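Long-range contacts in inositol monophosphatase family protein (Staphylococcus aureus, PDB 5I3S), which probably hydrolyses inositol monophosphate or a related small phosphate ester, as metal-dependent phosphatases of this family do: residues Y4-Q8 with L123-K127; G77-D83 with S101-D107; N195-Y199 with V241-L246. All blocks are in the same frame, centred on the assembly; numbering follows the deposited sequence.

Contact 1: residues Y4-Q8 with L123-K127; sequences YGFAQ and LYHAK
Tyr4 and His125 meet through one polar contact: Tyr4 OH lies 2.7 Å from His125 ND1, in a hydrogen bond of 153° in which either group could be the donor. The phenol oxygen arrives at the edge of the imidazole, near its plane, and the two side chains cross at about a right angle. A tyrosine suits this place because its ring spans from helix to strand while its hydroxyl still reaches a polar partner. One face of that ring takes Lys127 CB in a CH-pi contact, 4.2 Å from the ring centroid and shifted toward the rim; the lysine chain runs on extended and bends only at its last torsion, carrying the amine away from the ring. A turn further along the helix, Gln8 uses its aliphatic part, CG packing at 3.8 Å on Leu123 CD2. Its amide stands steeply to the imidazole, with Gln8 OE1 3.2 Å from His125 ND1 but at an angle too poor for a bond.

These are the meetings of helix 2-24 with strand 122-127 of the larger mixed sheet, part of the layered alpha/beta sugar phosphatase fold; the short segments run nearly antiparallel, 168° apart. Leu123, His125 and Lys127 alternate with Tyr124 and Ala126, which face helix 206-218 across the sheet.

His125 CG sits between the backbone N and the carbonyl carbon (chi1 63°), which carries ND1 toward the helix. The other ring nitrogen, NE2, is bonded to Gly135 O, so both ends of the imidazole are fixed. Phe114 of strand 109-117 meets the Tyr4 ring, and Tyr4 N has a weak bond to Tyr111 OH.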
ATOM      1  N   TYR A   4      -6.981  -6.417 -29.708  1.00 31.03           N
ATOM      2  CA  TYR A   4      -6.254  -5.649 -28.707  1.00 31.59           C
ATOM      3  C   TYR A   4      -6.817  -4.249 -28.508  1.00 33.45           C
ATOM      4  O   TYR A   4      -7.066  -3.844 -27.364  1.00 32.25           O
ATOM      5  CB  TYR A   4      -4.805  -5.507 -29.143  1.00 31.01           C
ATOM      6  CG  TYR A   4      -3.906  -4.881 -28.117  1.00 32.43           C
ATOM      7  CD1 TYR A   4      -3.723  -5.485 -26.874  1.00 30.78           C
ATOM      8  CD2 TYR A   4      -3.206  -3.714 -28.389  1.00 31.66           C
ATOM      9  CE1 TYR A   4      -2.880  -4.939 -25.923  1.00 31.42           C
ATOM     10  CE2 TYR A   4      -2.364  -3.159 -27.441  1.00 35.77           C
ATOM     11  CZ  TYR A   4      -2.205  -3.777 -26.203  1.00 34.96           C
ATOM     12  OH  TYR A   4      -1.355  -3.244 -25.252  1.00 36.85           O
ATOM     13  N   GLY A   5      -7.004  -3.530 -29.631  1.00 30.39           N
ATOM     14  CA  GLY A   5      -7.541  -2.187 -29.632  1.00 28.92           C
ATOM     15  C   GLY A   5      -8.949  -2.132 -29.081  1.00 30.31           C
ATOM     16  O   GLY A   5      -9.248  -1.259 -28.269  1.00 32.56           O
ATOM     17  N   PHE A   6      -9.822  -3.042 -29.540  1.00 29.66           N
ATOM     18  CA  PHE A   6     -11.184  -3.230 -28.971  1.00 27.89           C
ATOM     19  C   PHE A   6     -11.135  -3.461 -27.438  1.00 26.44           C
ATOM     20  O   PHE A   6     -11.942  -2.907 -26.698  1.00 26.58           O
ATOM     21  CB  PHE A   6     -11.900  -4.381 -29.709  1.00 27.07           C
ATOM     22  CG  PHE A   6     -13.185  -4.859 -29.064  1.00 25.47           C
ATOM     23  CD1 PHE A   6     -14.361  -4.138 -29.186  1.00 27.38           C
ATOM     24  CD2 PHE A   6     -13.228  -6.035 -28.382  1.00 24.01           C
ATOM     25  CE1 PHE A   6     -15.552  -4.590 -28.608  1.00 26.01           C
ATOM     26  CE2 PHE A   6     -14.401  -6.478 -27.778  1.00 24.78           C
ATOM     27  CZ  PHE A   6     -15.569  -5.754 -27.897  1.00 25.72           C
ATOM     28  N   ALA A   7     -10.171  -4.248 -26.964  1.00 25.35           N
ATOM     29  CA  ALA A   7     -10.106  -4.547 -25.536  1.00 25.75           C
ATOM     30  C   ALA A   7      -9.731  -3.302 -24.748  1.00 25.36           C
ATOM     31  O   ALA A   7     -10.333  -2.990 -23.751  1.00 24.79           O
ATOM     32  CB  ALA A   7      -9.130  -5.676 -25.267  1.00 25.69           C
ATOM     33  N   GLN A   8      -8.727  -2.598 -25.252  1.00 26.86           N
ATOM     34  CA  GLN A   8      -8.207  -1.374 -24.675  1.00 27.47           C
ATOM     35  C   GLN A   8      -9.290  -0.326 -24.459  1.00 26.56           C
ATOM     36  O   GLN A   8      -9.429   0.192 -23.367  1.00 28.77           O
ATOM     37  CB  GLN A   8      -7.082  -0.862 -25.563  1.00 29.70           C
ATOM     38  CG  GLN A   8      -6.293   0.307 -25.052  1.00 32.33           C
ATOM     39  CD  GLN A   8      -4.881   0.303 -25.572  1.00 34.50           C
ATOM     40  OE1 GLN A   8      -4.170  -0.689 -25.466  1.00 38.70           O
ATOM     41  NE2 GLN A   8      -4.468   1.410 -26.151  1.00 37.08           N
ATOM     42  N   LEU A 123      -3.800   2.853 -17.283  1.00 20.47           N
ATOM     43  CA  LEU A 123      -4.045   1.563 -17.867  1.00 20.60           C
ATOM     44  C   LEU A 123      -2.708   0.942 -18.061  1.00 20.60           C
ATOM     45  O   LEU A 123      -1.892   1.488 -18.797  1.00 19.30           O
ATOM     46  CB  LEU A 123      -4.706   1.722 -19.215  1.00 21.15           C
ATOM     47  CG  LEU A 123      -4.893   0.434 -20.034  1.00 21.61           C
ATOM     48  CD1 LEU A 123      -5.889  -0.480 -19.365  1.00 23.22           C
ATOM     49  CD2 LEU A 123      -5.361   0.783 -21.415  1.00 21.51           C
ATOM     50  N   TYR A 124      -2.466  -0.193 -17.395  1.00 20.61           N
ATOM     51  CA  TYR A 124      -1.296  -1.006 -17.716  1.00 19.56           C
ATOM     52  C   TYR A 124      -1.725  -2.035 -18.761  1.00 18.97           C
ATOM     53  O   TYR A 124      -2.798  -2.614 -18.670  1.00 19.16           O
ATOM     54  CB  TYR A 124      -0.692  -1.652 -16.462  1.00 20.34           C
ATOM     55  CG  TYR A 124      -0.391  -0.624 -15.324  1.00 20.49           C
ATOM     56  CD1 TYR A 124       0.861  -0.024 -15.212  1.00 20.12           C
ATOM     57  CD2 TYR A 124      -1.359  -0.305 -14.377  1.00 18.48           C
ATOM     58  CE1 TYR A 124       1.134   0.913 -14.210  1.00 21.51           C
ATOM     59  CE2 TYR A 124      -1.106   0.601 -13.367  1.00 19.44           C
ATOM     60  CZ  TYR A 124       0.128   1.209 -13.276  1.00 19.90           C
ATOM     61  OH  TYR A 124       0.361   2.114 -12.292  1.00 19.43           O
ATOM     62  N   HIS A 125      -0.871  -2.279 -19.737  1.00 19.53           N
ATOM     63  CA  HIS A 125      -1.229  -3.106 -20.869  1.00 20.81           C
ATOM     64  C   HIS A 125      -0.004  -3.613 -21.653  1.00 21.04           C
ATOM     65  O   HIS A 125       1.106  -3.054 -21.576  1.00 19.73           O
ATOM     66  CB  HIS A 125      -2.256  -2.384 -21.783  1.00 21.43           C
ATOM     67  CG  HIS A 125      -1.731  -1.132 -22.399  1.00 23.78           C
ATOM     68  ND1 HIS A 125      -1.502  -1.003 -23.753  1.00 24.82           N
ATOM     69  CD2 HIS A 125      -1.375   0.050 -21.840  1.00 24.48           C
ATOM     70  CE1 HIS A 125      -1.011   0.206 -23.994  1.00 25.24           C
ATOM     71  NE2 HIS A 125      -0.936   0.864 -22.853  1.00 24.49           N
ATOM     72  N   ALA A 126      -0.240  -4.706 -22.379  1.00 21.54           N
ATOM     73  CA  ALA A 126       0.819  -5.517 -23.004  1.00 23.06           C
ATOM     74  C   ALA A 126       0.165  -6.490 -23.967  1.00 25.19           C
ATOM     75  O   ALA A 126      -0.860  -7.098 -23.638  1.00 26.62           O
ATOM     76  CB  ALA A 126       1.580  -6.282 -21.949  1.00 22.61           C
ATOM     77  N   LYS A 127       0.683  -6.583 -25.173  1.00 27.41           N
ATOM     78  CA  LYS A 127       0.272  -7.652 -26.079  1.00 30.88           C
ATOM     79  C   LYS A 127       1.428  -8.581 -26.019  1.00 27.95           C
ATOM     80  O   LYS A 127       2.553  -8.103 -26.021  1.00 26.51           O
ATOM     81  CB  LYS A 127       0.014  -7.123 -27.496  1.00 34.41           C
ATOM     82  CG  LYS A 127      -0.175  -8.205 -28.553  1.00 37.63           C
ATOM     83  CD  LYS A 127      -0.665  -7.648 -29.887  1.00 42.98           C
ATOM     84  CE  LYS A 127      -0.376  -8.572 -31.089  1.00 45.89           C
ATOM     85  NZ  LYS A 127      -0.279 -10.039 -30.812  1.00 47.64           N
TER

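Contact 2: residues G77-D83 with S101-D107; sequences GTVWVVD and SIGIYID
Ile104 and Trp80 form a non-hydrogen-bonded pair of antiparallel strands, their side chains lying side by side on one face of the sheet. From Ile104 CB the branch CG2 meets Thr78 CG2 at 4.1 Å, while CG1 turns to Trp80 CD2. With CG1 anti to the carbonyl carbon (chi1 -64°) and the chain then extended, the tip CD1 stands over the centre of the indole six-membered ring, 3.7 Å from its centroid, a CH-pi contact close to the ring normal. Ile102 CG2 adds a touch at Trp80 CE3, and helix 2-24 covers this oily face.

On the other face glycine suits position 103, since a CB there would fall near Val81 CG1, already only 3.4 Å from Gly103 O. Paired backbone bonds run from Asp83/Ser101 to Val79/Tyr105; then Asp107 N bonds Gly77 O, while Gly77 N turns to Asp107 OD1, above the carboxylate plane. Positive phi at Gly77 favours glycine. A water accepts a hydrogen bond from Ser101 OG (2.7 Å) and donates one to Val81 O.

Asp83 begins the family sequence Asp-Pro-Ile-Asp-Gly-Thr. Its carboxylate lies near those of Asp86 and Asp208, a cluster consistent with the divalent-metal site of related phosphatases.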
ATOM      1  N   GLY A  77     -10.197 -22.072 -28.158  1.00 34.38           N
ATOM      2  CA  GLY A  77     -10.749 -20.835 -28.719  1.00 33.62           C
ATOM      3  C   GLY A  77     -10.305 -19.600 -27.961  1.00 31.87           C
ATOM      4  O   GLY A  77      -9.252 -19.588 -27.317  1.00 31.62           O
ATOM      5  N   THR A  78     -11.090 -18.542 -28.062  1.00 31.27           N
ATOM      6  CA  THR A  78     -10.660 -17.249 -27.510  1.00 32.46           C
ATOM      7  C   THR A  78     -11.400 -17.019 -26.190  1.00 29.52           C
ATOM      8  O   THR A  78     -12.617 -17.201 -26.132  1.00 26.30           O
ATOM      9  CB  THR A  78     -10.806 -16.051 -28.506  1.00 32.23           C
ATOM     10  OG1 THR A  78     -10.098 -16.338 -29.728  1.00 29.85           O
ATOM     11  CG2 THR A  78     -10.196 -14.750 -27.884  1.00 31.67           C
ATOM     12  N   VAL A  79     -10.639 -16.649 -25.147  1.00 28.13           N
ATOM     13  CA  VAL A  79     -11.165 -16.533 -23.801  1.00 31.05           C
ATOM     14  C   VAL A  79     -10.769 -15.225 -23.108  1.00 30.47           C
ATOM     15  O   VAL A  79      -9.589 -14.940 -22.975  1.00 26.89           O
ATOM     16  CB  VAL A  79     -10.739 -17.736 -22.950  1.00 32.84           C
ATOM     17  CG1 VAL A  79     -11.279 -17.615 -21.539  1.00 32.52           C
ATOM     18  CG2 VAL A  79     -11.267 -19.001 -23.609  1.00 34.39           C
ATOM     19  N   TRP A  80     -11.793 -14.472 -22.669  1.00 29.44           N
ATOM     20  CA  TRP A  80     -11.637 -13.211 -21.945  1.00 29.46           C
ATOM     21  C   TRP A  80     -11.747 -13.559 -20.482  1.00 27.14           C
ATOM     22  O   TRP A  80     -12.800 -14.056 -20.059  1.00 26.68           O
ATOM     23  CB  TRP A  80     -12.750 -12.204 -22.322  1.00 28.38           C
ATOM     24  CG  TRP A  80     -12.591 -11.609 -23.727  1.00 29.94           C
ATOM     25  CD1 TRP A  80     -12.541 -12.288 -24.888  1.00 30.16           C
ATOM     26  CD2 TRP A  80     -12.437 -10.223 -24.079  1.00 32.05           C
ATOM     27  NE1 TRP A  80     -12.402 -11.431 -25.944  1.00 30.28           N
ATOM     28  CE2 TRP A  80     -12.333 -10.158 -25.478  1.00 32.24           C
ATOM     29  CE3 TRP A  80     -12.413  -9.028 -23.345  1.00 31.22           C
ATOM     30  CZ2 TRP A  80     -12.194  -8.957 -26.167  1.00 32.88           C
ATOM     31  CZ3 TRP A  80     -12.264  -7.836 -24.026  1.00 33.29           C
ATOM     32  CH2 TRP A  80     -12.145  -7.806 -25.419  1.00 34.00           C
ATOM     33  N   VAL A  81     -10.700 -13.314 -19.699  1.00 22.80           N
ATOM     34  CA  VAL A  81     -10.838 -13.579 -18.253  1.00 23.69           C
ATOM     35  C   VAL A  81     -10.867 -12.265 -17.468  1.00 22.69           C
ATOM     36  O   VAL A  81      -9.865 -11.550 -17.415  1.00 22.61           O
ATOM     37  CB  VAL A  81      -9.901 -14.722 -17.729  1.00 23.08           C
ATOM     38  CG1 VAL A  81      -8.592 -14.758 -18.447  1.00 24.61           C
ATOM     39  CG2 VAL A  81      -9.713 -14.710 -16.234  1.00 22.29           C
ATOM     40  N   VAL A  82     -12.032 -11.938 -16.903  1.00 22.55           N
ATOM     41  CA  VAL A  82     -12.243 -10.588 -16.413  1.00 24.68           C
ATOM     42  C   VAL A  82     -12.559 -10.521 -14.930  1.00 25.30           C
ATOM     43  O   VAL A  82     -13.403 -11.281 -14.445  1.00 22.72           O
ATOM     44  CB  VAL A  82     -13.220  -9.730 -17.317  1.00 26.05           C
ATOM     45  CG1 VAL A  82     -13.802 -10.484 -18.482  1.00 25.84           C
ATOM     46  CG2 VAL A  82     -14.278  -8.933 -16.555  1.00 26.84           C
ATOM     47  N   ASP A  83     -11.874  -9.605 -14.222  1.00 25.36           N
ATOM     48  CA  ASP A  83     -12.333  -9.148 -12.896  1.00 26.28           C
ATOM     49  C   ASP A  83     -12.831  -7.698 -13.037  1.00 24.76           C
ATOM     50  O   ASP A  83     -12.025  -6.752 -13.203  1.00 25.06           O
ATOM     51  CB  ASP A  83     -11.247  -9.260 -11.807  1.00 27.44           C
ATOM     52  CG  ASP A  83     -11.839  -9.166 -10.367  1.00 28.69           C
ATOM     53  OD1 ASP A  83     -13.010  -8.791 -10.221  1.00 29.89           O
ATOM     54  OD2 ASP A  83     -11.122  -9.417  -9.375  1.00 29.77           O
ATOM     55  N   SER A 101      -9.430  -5.822 -14.532  1.00 17.11           N
ATOM     56  CA  SER A 101      -8.395  -6.677 -15.101  1.00 16.42           C
ATOM     57  C   SER A 101      -8.952  -7.592 -16.190  1.00 17.34           C
ATOM     58  O   SER A 101      -9.907  -8.294 -15.972  1.00 16.67           O
ATOM     59  CB  SER A 101      -7.803  -7.577 -14.007  1.00 15.68           C
ATOM     60  OG  SER A 101      -6.701  -8.369 -14.479  1.00 14.06           O
ATOM     61  N   ILE A 102      -8.294  -7.642 -17.337  1.00 19.79           N
ATOM     62  CA  ILE A 102      -8.767  -8.431 -18.482  1.00 20.58           C
ATOM     63  C   ILE A 102      -7.570  -9.130 -19.029  1.00 21.96           C
ATOM     64  O   ILE A 102      -6.592  -8.486 -19.370  1.00 22.46           O
ATOM     65  CB  ILE A 102      -9.392  -7.544 -19.599  1.00 20.80           C
ATOM     66  CG1 ILE A 102     -10.805  -7.114 -19.192  1.00 20.41           C
ATOM     67  CG2 ILE A 102      -9.442  -8.252 -20.937  1.00 20.53           C
ATOM     68  CD1 ILE A 102     -11.463  -6.113 -20.115  1.00 20.89           C
ATOM     69  N   GLY A 103      -7.631 -10.459 -19.050  1.00 22.11           N
ATOM     70  CA  GLY A 103      -6.640 -11.251 -19.737  1.00 22.14           C
ATOM     71  C   GLY A 103      -7.327 -11.912 -20.911  1.00 22.24           C
ATOM     72  O   GLY A 103      -8.487 -12.375 -20.825  1.00 22.20           O
ATOM     73  N   ILE A 104      -6.631 -11.949 -22.021  1.00 22.28           N
ATOM     74  CA  ILE A 104      -7.182 -12.579 -23.187  1.00 23.97           C
ATOM     75  C   ILE A 104      -6.253 -13.640 -23.631  1.00 22.73           C
ATOM     76  O   ILE A 104      -5.087 -13.411 -23.798  1.00 21.84           O
ATOM     77  CB  ILE A 104      -7.401 -11.582 -24.310  1.00 25.46           C
ATOM     78  CG1 ILE A 104      -8.454 -10.581 -23.851  1.00 25.17           C
ATOM     79  CG2 ILE A 104      -7.814 -12.329 -25.610  1.00 26.58           C
ATOM     80  CD1 ILE A 104      -8.658  -9.455 -24.855  1.00 29.13           C
ATOM     81  N   TYR A 105      -6.810 -14.814 -23.843  1.00 27.68           N
ATOM     82  CA  TYR A 105      -6.036 -16.009 -24.179  1.00 29.66           C
ATOM     83  C   TYR A 105      -6.618 -16.621 -25.446  1.00 28.86           C
ATOM     84  O   TYR A 105      -7.835 -16.650 -25.604  1.00 27.25           O
ATOM     85  CB  TYR A 105      -6.101 -17.011 -23.012  1.00 30.76           C
ATOM     86  CG  TYR A 105      -5.111 -16.779 -21.861  1.00 31.32           C
ATOM     87  CD1 TYR A 105      -4.208 -17.773 -21.516  1.00 33.02           C
ATOM     88  CD2 TYR A 105      -5.111 -15.592 -21.086  1.00 30.74           C
ATOM     89  CE1 TYR A 105      -3.304 -17.611 -20.468  1.00 34.82           C
ATOM     90  CE2 TYR A 105      -4.203 -15.409 -20.029  1.00 31.20           C
ATOM     91  CZ  TYR A 105      -3.283 -16.429 -19.716  1.00 32.57           C
ATOM     92  OH  TYR A 105      -2.345 -16.359 -18.675  1.00 27.51           O
ATOM     93  N   ILE A 106      -5.751 -17.098 -26.346  1.00 31.99           N
ATOM     94  CA  ILE A 106      -6.204 -17.822 -27.566  1.00 36.00           C
ATOM     95  C   ILE A 106      -5.676 -19.268 -27.584  1.00 35.36           C
ATOM     96  O   ILE A 106      -4.472 -19.495 -27.519  1.00 33.62           O
ATOM     97  CB  ILE A 106      -5.819 -17.090 -28.881  1.00 35.47           C
ATOM     98  CG1 ILE A 106      -6.305 -15.632 -28.871  1.00 36.36           C
ATOM     99  CG2 ILE A 106      -6.413 -17.805 -30.092  1.00 33.20           C
ATOM    100  CD1 ILE A 106      -5.451 -14.714 -29.737  1.00 37.75           C
ATOM    101  N   ASP A 107      -6.602 -20.225 -27.660  1.00 37.19           N
ATOM    102  CA  ASP A 107      -6.300 -21.661 -27.668  1.00 37.56           C
ATOM    103  C   ASP A 107      -5.359 -22.008 -26.543  1.00 37.71           C
ATOM    104  O   ASP A 107      -4.343 -22.670 -26.763  1.00 39.54           O
ATOM    105  CB  ASP A 107      -5.740 -22.104 -29.037  1.00 38.89           C
ATOM    106  CG  ASP A 107      -6.821 -22.090 -30.148  1.00 38.38           C
ATOM    107  OD1 ASP A 107      -7.849 -22.788 -30.003  1.00 37.05           O
ATOM    108  OD2 ASP A 107      -6.649 -21.367 -31.147  1.00 35.71           O
TER
HETATM  109  O   HOH W   1      -7.790 -10.720 -15.395  1.00 20.04           O

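Contact 3: residues N195-Y199 with V241-L246; sequences NLEAY and VGNRGL. With PO4 (phosphate ion), chain E.
Gly242 is drawn out almost perfectly flat, phi 179° and psi 178°, where it faces Ala198 at a CA to CA distance of only 4.1 Å. Glycine is the residue that fits so close a non-hydrogen-bonded pair, because a CB here would lie tight against Glu197 O and the Ala198 methyl. That methyl lies 3.1 Å from Val241 O, and Glu197 O comes near Gly242 CA. Either side of this pair the backbones bond: Tyr199 N to Val241 O and Val241 N to Tyr199 O, both 3.0 Å, and Asn243 N to Glu197 O at a longer 3.3 Å.

On one face Val241 CG2 packs against Tyr199 CB at 3.9 Å. The Tyr199 ring then travels away, CG anti to the backbone N (chi1 169°), and its OH donates to O4 of a phosphate ion, 2.6 Å away and in the plane of the ring. The ion probably came from the crystallisation liquor. On the Ala198 face, Leu246 CD2 packs on Ala198 CB at 4.1 Å and lies near Glu197 O.

Asn243 and Glu197 run side by side, Asn243 ND2 touching the aliphatic CB and CG of the glutamate. Their polar ends have other partners: ND2 bonds Ser145 OG, while Glu197 OE1 bonds Ile151 N and OE2 bonds His93 ND1 of the second subunit, joining this end of the strand to that subunit.

Asparagine fits the N-cap because Asn243 OD1 turns back to accept Leu246 N at 3.1 Å, met from above the amide plane. The second strand of this antiparallel pair, in the smaller mixed sheet, is thus followed by helix 244-255, capped by Asn243, in the second alpha/beta half of the sugar phosphatase fold.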
ATOM      1  N   ASN A 195       8.122  -1.390  -8.538  1.00 19.79           N
ATOM      2  CA  ASN A 195       7.751  -0.863  -7.230  1.00 20.12           C
ATOM      3  C   ASN A 195       7.834  -1.891  -6.090  1.00 20.28           C
ATOM      4  O   ASN A 195       8.025  -1.515  -4.921  1.00 20.36           O
ATOM      5  CB  ASN A 195       6.357  -0.211  -7.273  1.00 21.70           C
ATOM      6  CG  ASN A 195       6.427   1.266  -7.631  1.00 25.29           C
ATOM      7  OD1 ASN A 195       7.458   1.766  -8.166  1.00 25.76           O
ATOM      8  ND2 ASN A 195       5.343   1.995  -7.334  1.00 25.47           N
ATOM      9  N   LEU A 196       7.672  -3.163  -6.426  1.00 18.91           N
ATOM     10  CA  LEU A 196       7.936  -4.260  -5.524  1.00 19.40           C
ATOM     11  C   LEU A 196       8.815  -5.258  -6.279  1.00 19.98           C
ATOM     12  O   LEU A 196       8.625  -5.452  -7.479  1.00 23.32           O
ATOM     13  CB  LEU A 196       6.634  -4.964  -5.140  1.00 19.20           C
ATOM     14  CG  LEU A 196       5.515  -4.254  -4.370  1.00 20.26           C
ATOM     15  CD1 LEU A 196       4.312  -5.187  -4.188  1.00 20.45           C
ATOM     16  CD2 LEU A 196       6.056  -3.798  -3.023  1.00 21.92           C
ATOM     17  N   GLU A 197       9.732  -5.909  -5.578  1.00 18.35           N
ATOM     18  CA  GLU A 197      10.594  -6.900  -6.179  1.00 19.37           C
ATOM     19  C   GLU A 197       9.920  -8.222  -6.183  1.00 18.73           C
ATOM     20  O   GLU A 197      10.190  -9.019  -7.071  1.00 20.32           O
ATOM     21  CB  GLU A 197      11.969  -7.012  -5.485  1.00 21.81           C
ATOM     22  CG  GLU A 197      12.976  -5.911  -5.846  1.00 22.94           C
ATOM     23  CD  GLU A 197      12.818  -4.598  -5.098  1.00 27.08           C
ATOM     24  OE1 GLU A 197      12.004  -4.457  -4.158  1.00 29.21           O
ATOM     25  OE2 GLU A 197      13.571  -3.675  -5.428  1.00 33.38           O
ATOM     26  N   ALA A 198       9.031  -8.473  -5.230  1.00 17.62           N
ATOM     27  CA  ALA A 198       8.171  -9.640  -5.321  1.00 16.23           C
ATOM     28  C   ALA A 198       6.852  -9.473  -4.570  1.00 15.84           C
ATOM     29  O   ALA A 198       6.720  -8.622  -3.697  1.00 14.76           O
ATOM     30  CB  ALA A 198       8.895 -10.859  -4.797  1.00 16.91           C
ATOM     31  N   TYR A 199       5.909 -10.346  -4.918  1.00 15.39           N
ATOM     32  CA  TYR A 199       4.592 -10.415  -4.356  1.00 15.58           C
ATOM     33  C   TYR A 199       4.204 -11.914  -4.228  1.00 16.85           C
ATOM     34  O   TYR A 199       4.517 -12.739  -5.095  1.00 16.05           O
ATOM     35  CB  TYR A 199       3.599  -9.691  -5.274  1.00 15.64           C
ATOM     36  CG  TYR A 199       2.163  -9.926  -4.902  1.00 15.93           C
ATOM     37  CD1 TYR A 199       1.674  -9.506  -3.658  1.00 15.92           C
ATOM     38  CD2 TYR A 199       1.280 -10.560  -5.775  1.00 16.83           C
ATOM     39  CE1 TYR A 199       0.356  -9.712  -3.284  1.00 15.77           C
ATOM     40  CE2 TYR A 199      -0.049 -10.798  -5.417  1.00 16.71           C
ATOM     41  CZ  TYR A 199      -0.517 -10.342  -4.169  1.00 16.92           C
ATOM     42  OH  TYR A 199      -1.820 -10.605  -3.753  1.00 17.24           O
ATOM     43  N   VAL A 241       5.524 -14.098  -7.619  1.00 17.31           N
ATOM     44  CA  VAL A 241       5.986 -13.335  -8.774  1.00 15.50           C
ATOM     45  C   VAL A 241       7.085 -12.397  -8.338  1.00 16.16           C
ATOM     46  O   VAL A 241       7.140 -11.946  -7.168  1.00 15.63           O
ATOM     47  CB  VAL A 241       4.884 -12.540  -9.485  1.00 15.18           C
ATOM     48  CG1 VAL A 241       3.777 -13.465  -9.963  1.00 15.41           C
ATOM     49  CG2 VAL A 241       4.304 -11.441  -8.636  1.00 16.23           C
ATOM     50  N   GLY A 242       7.986 -12.135  -9.265  1.00 15.37           N
ATOM     51  CA  GLY A 242       9.142 -11.346  -8.940  1.00 16.36           C
ATOM     52  C   GLY A 242      10.079 -11.163 -10.127  1.00 15.63           C
ATOM     53  O   GLY A 242       9.861 -11.720 -11.196  1.00 14.39           O
ATOM     54  N   ASN A 243      11.129 -10.410  -9.900  1.00 16.54           N
ATOM     55  CA  ASN A 243      12.269 -10.433 -10.805  1.00 18.16           C
ATOM     56  C   ASN A 243      12.897 -11.829 -10.735  1.00 19.44           C
ATOM     57  O   ASN A 243      12.757 -12.537  -9.737  1.00 21.60           O
ATOM     58  CB  ASN A 243      13.248  -9.270 -10.534  1.00 18.19           C
ATOM     59  CG  ASN A 243      14.053  -9.384  -9.230  1.00 19.24           C
ATOM     60  OD1 ASN A 243      14.912 -10.262  -9.059  1.00 20.25           O
ATOM     61  ND2 ASN A 243      13.876  -8.413  -8.354  1.00 19.61           N
ATOM     62  N   ARG A 244      13.472 -12.259 -11.844  1.00 21.11           N
ATOM     63  CA  ARG A 244      14.082 -13.587 -12.002  1.00 22.23           C
ATOM     64  C   ARG A 244      14.897 -13.994 -10.848  1.00 20.62           C
ATOM     65  O   ARG A 244      14.619 -15.012 -10.214  1.00 19.52           O
ATOM     66  CB  ARG A 244      14.913 -13.652 -13.275  1.00 24.74           C
ATOM     67  CG  ARG A 244      14.006 -13.913 -14.452  1.00 28.70           C
ATOM     68  CD  ARG A 244      14.595 -13.665 -15.834  1.00 32.86           C
ATOM     69  NE  ARG A 244      13.493 -13.898 -16.765  1.00 39.72           N
ATOM     70  CZ  ARG A 244      13.012 -15.096 -17.129  1.00 42.87           C
ATOM     71  NH1 ARG A 244      13.581 -16.228 -16.723  1.00 44.48           N
ATOM     72  NH2 ARG A 244      11.953 -15.167 -17.940  1.00 44.13           N
ATOM     73  N   GLY A 245      15.846 -13.144 -10.513  1.00 21.16           N
ATOM     74  CA  GLY A 245      16.806 -13.463  -9.482  1.00 23.09           C
ATOM     75  C   GLY A 245      16.147 -13.801  -8.149  1.00 24.09           C
ATOM     76  O   GLY A 245      16.456 -14.781  -7.478  1.00 24.16           O
ATOM     77  N   LEU A 246      15.226 -12.990  -7.712  1.00 22.60           N
ATOM     78  CA  LEU A 246      14.818 -13.281  -6.409  1.00 22.74           C
ATOM     79  C   LEU A 246      13.581 -14.146  -6.332  1.00 20.71           C
ATOM     80  O   LEU A 246      13.288 -14.697  -5.266  1.00 18.42           O
ATOM     81  CB  LEU A 246      14.709 -12.034  -5.648  1.00 24.54           C
ATOM     82  CG  LEU A 246      13.354 -11.742  -5.184  1.00 23.85           C
ATOM     83  CD1 LEU A 246      13.624 -10.948  -3.930  1.00 23.63           C
ATOM     84  CD2 LEU A 246      12.653 -11.100  -6.390  1.00 23.75           C
TER
HETATM   85  P   PO4 E 301      -3.231  -8.669  -0.898  1.00 22.19           P
HETATM   86  O1  PO4 E 301      -3.772  -7.953  -2.118  1.00 22.65           O
HETATM   87  O2  PO4 E 301      -4.318  -8.908   0.084  1.00 19.29           O
HETATM   88  O3  PO4 E 301      -2.152  -7.764  -0.324  1.00 22.45           O
HETATM   89  O4  PO4 E 301      -2.585  -9.956  -1.349  1.00 19.19           O

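Contacts 1 and 2 both reach the larger sheet, and helix 2-24, part of contact 1, packs on contact 2; their centres are 12 Å apart, with contact 2 nested in the chain loop that contact 1 closes. They touch directly: Phe6 CE2 lies 3.5 Å from Trp80 CH2, and Ala7 CB is 3.8 Å from Ile104 CD1. Contact 3 lies in the other sheet, across the chain's centre from contact 2, centres about 24 Å apart, and its nearest atoms stay about 7 Å from contact 1. Asp83 of contact 2 probably belongs to the metal site, as in relatives. The phosphate held in contact 3 is well away from that aspartate.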